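Local coordinates for TetR family transcriptional regulator (Chloroflexus aurantiacus, PDB 3NRG), which probably acts as a DNA-binding transcription factor that recognises cis-regulatory sequences through a helix-turn-helix motif, at residues A[136-141]-A[166-171]. Residues are numbered along the deposited sequence; the frame is centred on the assembly and turned at random.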
loop_
_atom_site.group_PDB
_atom_site.type_symbol
_atom_site.label_atom_id
_atom_site.label_comp_id
_atom_site.label_asym_id
_atom_site.label_seq_id
_atom_site.Cartn_x
_atom_site.Cartn_y
_atom_site.Cartn_z
ATOM N N ALA A 136 -6.933 5.156 -12.436
ATOM C CA ALA A 136 -7.003 6.401 -13.203
ATOM C C ALA A 136 -5.634 6.807 -13.750
ATOM O O ALA A 136 -5.551 7.306 -14.880
ATOM C CB ALA A 136 -7.578 7.517 -12.342
ATOM N N TYR A 137 -4.554 6.569 -12.966
ATOM C CA TYR A 137 -3.185 6.887 -13.394
ATOM C C TYR A 137 -2.728 5.964 -14.539
ATOM O O TYR A 137 -2.176 6.450 -15.529
ATOM C CB TYR A 137 -2.208 6.825 -12.201
ATOM C CG TYR A 137 -0.783 7.207 -12.556
ATOM C CD1 TYR A 137 -0.456 8.517 -12.906
ATOM C CD2 TYR A 137 0.250 6.275 -12.484
ATOM C CE1 TYR A 137 0.852 8.875 -13.230
ATOM C CE2 TYR A 137 1.566 6.625 -12.787
ATOM C CZ TYR A 137 1.860 7.925 -13.174
ATOM O OH TYR A 137 3.152 8.275 -13.471
ATOM N N PHE A 138 -3.002 4.640 -14.423
ATOM C CA PHE A 138 -2.663 3.674 -15.466
ATOM C C PHE A 138 -3.405 3.964 -16.763
ATOM O O PHE A 138 -2.809 3.877 -17.834
ATOM C CB PHE A 138 -2.933 2.233 -15.002
ATOM C CG PHE A 138 -2.034 1.753 -13.885
ATOM C CD1 PHE A 138 -0.649 1.775 -14.025
ATOM C CD2 PHE A 138 -2.569 1.187 -12.739
ATOM C CE1 PHE A 138 0.181 1.312 -13.001
ATOM C CE2 PHE A 138 -1.739 0.726 -11.713
ATOM C CZ PHE A 138 -0.370 0.789 -11.852
ATOM N N LYS A 139 -4.697 4.358 -16.668
ATOM C CA LYS A 139 -5.513 4.715 -17.841
ATOM C C LYS A 139 -4.897 5.910 -18.580
ATOM O O LYS A 139 -4.814 5.896 -19.807
ATOM C CB LYS A 139 -6.964 5.014 -17.426
ATOM C CG LYS A 139 -7.946 5.021 -18.593
ATOM C CD LYS A 139 -9.354 5.360 -18.142
ATOM C CE LYS A 139 -10.298 5.470 -19.310
ATOM N NZ LYS A 139 -11.673 5.807 -18.871
ATOM N N GLN A 140 -4.405 6.910 -17.820
ATOM C CA GLN A 140 -3.735 8.091 -18.372
ATOM C C GLN A 140 -2.451 7.679 -19.118
ATOM O O GLN A 140 -2.218 8.151 -20.229
ATOM C CB GLN A 140 -3.415 9.097 -17.245
ATOM C CG GLN A 140 -2.900 10.455 -17.731
ATOM C CD GLN A 140 -2.453 11.350 -16.584
ATOM O OE1 GLN A 140 -3.009 11.324 -15.474
ATOM N NE2 GLN A 140 -1.464 12.195 -16.844
ATOM N N LEU A 141 -1.649 6.755 -18.523
ATOM C CA LEU A 141 -0.402 6.255 -19.138
ATOM C C LEU A 141 -0.674 5.477 -20.420
ATOM O O LEU A 141 0.060 5.640 -21.397
ATOM C CB LEU A 141 0.393 5.369 -18.155
ATOM C CG LEU A 141 0.968 6.044 -16.907
ATOM C CD1 LEU A 141 1.624 5.025 -16.014
ATOM C CD2 LEU A 141 1.977 7.115 -17.269
ATOM N N VAL A 166 -4.830 -4.591 -11.315
ATOM C CA VAL A 166 -4.946 -5.864 -10.572
ATOM C C VAL A 166 -3.595 -6.540 -10.344
ATOM O O VAL A 166 -3.371 -7.112 -9.283
ATOM C CB VAL A 166 -6.018 -6.841 -11.144
ATOM C CG1 VAL A 166 -7.414 -6.230 -11.062
ATOM C CG2 VAL A 166 -5.687 -7.273 -12.579
ATOM N N VAL A 167 -2.681 -6.434 -11.317
ATOM C CA VAL A 167 -1.338 -7.006 -11.204
ATOM C C VAL A 167 -0.539 -6.256 -10.136
ATOM O O VAL A 167 -0.033 -6.881 -9.197
ATOM C CB VAL A 167 -0.609 -7.019 -12.578
ATOM C CG1 VAL A 167 0.879 -7.285 -12.408
ATOM C CG2 VAL A 167 -1.236 -8.043 -13.523
ATOM N N PHE A 168 -0.485 -4.909 -10.241
ATOM C CA PHE A 168 0.240 -4.051 -9.289
ATOM C C PHE A 168 -0.284 -4.194 -7.842
ATOM O O PHE A 168 0.494 -4.118 -6.891
ATOM C CB PHE A 168 0.184 -2.577 -9.740
ATOM C CG PHE A 168 1.246 -2.176 -10.737
ATOM C CD1 PHE A 168 1.267 -2.724 -12.015
ATOM C CD2 PHE A 168 2.186 -1.202 -10.423
ATOM C CE1 PHE A 168 2.244 -2.347 -12.941
ATOM C CE2 PHE A 168 3.151 -0.809 -11.356
ATOM C CZ PHE A 168 3.184 -1.395 -12.604
ATOM N N THR A 169 -1.591 -4.390 -7.689
ATOM C CA THR A 169 -2.231 -4.528 -6.385
ATOM C C THR A 169 -1.890 -5.867 -5.714
ATOM O O THR A 169 -1.731 -5.912 -4.491
ATOM C CB THR A 169 -3.754 -4.334 -6.542
ATOM O OG1 THR A 169 -4.000 -3.008 -7.003
ATOM C CG2 THR A 169 -4.518 -4.578 -5.257
ATOM N N GLU A 170 -1.784 -6.954 -6.508
ATOM C CA GLU A 170 -1.640 -8.299 -5.963
ATOM C C GLU A 170 -0.241 -8.921 -6.027
ATOM O O GLU A 170 -0.013 -9.930 -5.350
ATOM C CB GLU A 170 -2.675 -9.244 -6.593
ATOM C CG GLU A 170 -4.119 -8.809 -6.396
ATOM C CD GLU A 170 -4.675 -8.936 -4.989
ATOM O OE1 GLU A 170 -4.050 -9.624 -4.148
ATOM O OE2 GLU A 170 -5.766 -8.377 -4.740
ATOM N N LEU A 171 0.684 -8.374 -6.855
ATOM C CA LEU A 171 2.007 -8.994 -7.010
ATOM C C LEU A 171 2.793 -9.182 -5.706
ATOM O O LEU A 171 3.285 -10.275 -5.457
ATOM C CB LEU A 171 2.862 -8.317 -8.096
ATOM C CG LEU A 171 4.163 -9.075 -8.486
ATOM C CD1 LEU A 171 3.865 -10.539 -8.890
ATOM C CD2 LEU A 171 4.912 -8.356 -9.585
#
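F138 drives the edge of its phenyl ring into one face of the F168 ring. The pair is a T-shaped (edge-to-face) stack. The ring centroids lie 4.7 Å apart and the planes are turned 60° to each other, so the geometry falls well short of a perpendicular T. The leading atom is F138 CZ, at 3.5 Å from F168 CD2 and 3.6 Å from F168 CG. It sits over the face near the CG-CD2 bond of F168, offset from the ring centre toward the rim. F138 CE1 follows along the same edge and lies 4.0 Å from F168 CE2. In F138, CG stands anti to the carbonyl carbon (chi1 -67°). With CB already directed at the other helix, this torsion carries the ring outward across the gap.

The two rings bridge helices 124-147 and 157-179 in the all-helical C-terminal domain of a TetR-family regulator, the part that in relatives usually binds the effector and forms the dimer. The backbones stay well apart here, with the CA atoms of F138 and F168 10.3 Å from each other. Each side chain spans part of that gap, and the contact is purely apolar. L91 of helix 87-104 touches both rings, and L95 of the same helix also packs on F168. F138 further rests on A161, L164 and N165, one to two turns earlier on the helix that bears F168. F138 is buried, while F168 remains partly exposed. Next to F168 on helix 157-179, E170 hydrogen-bonds the hydroxyls of Y113 and Y117 through its carboxylate oxygens.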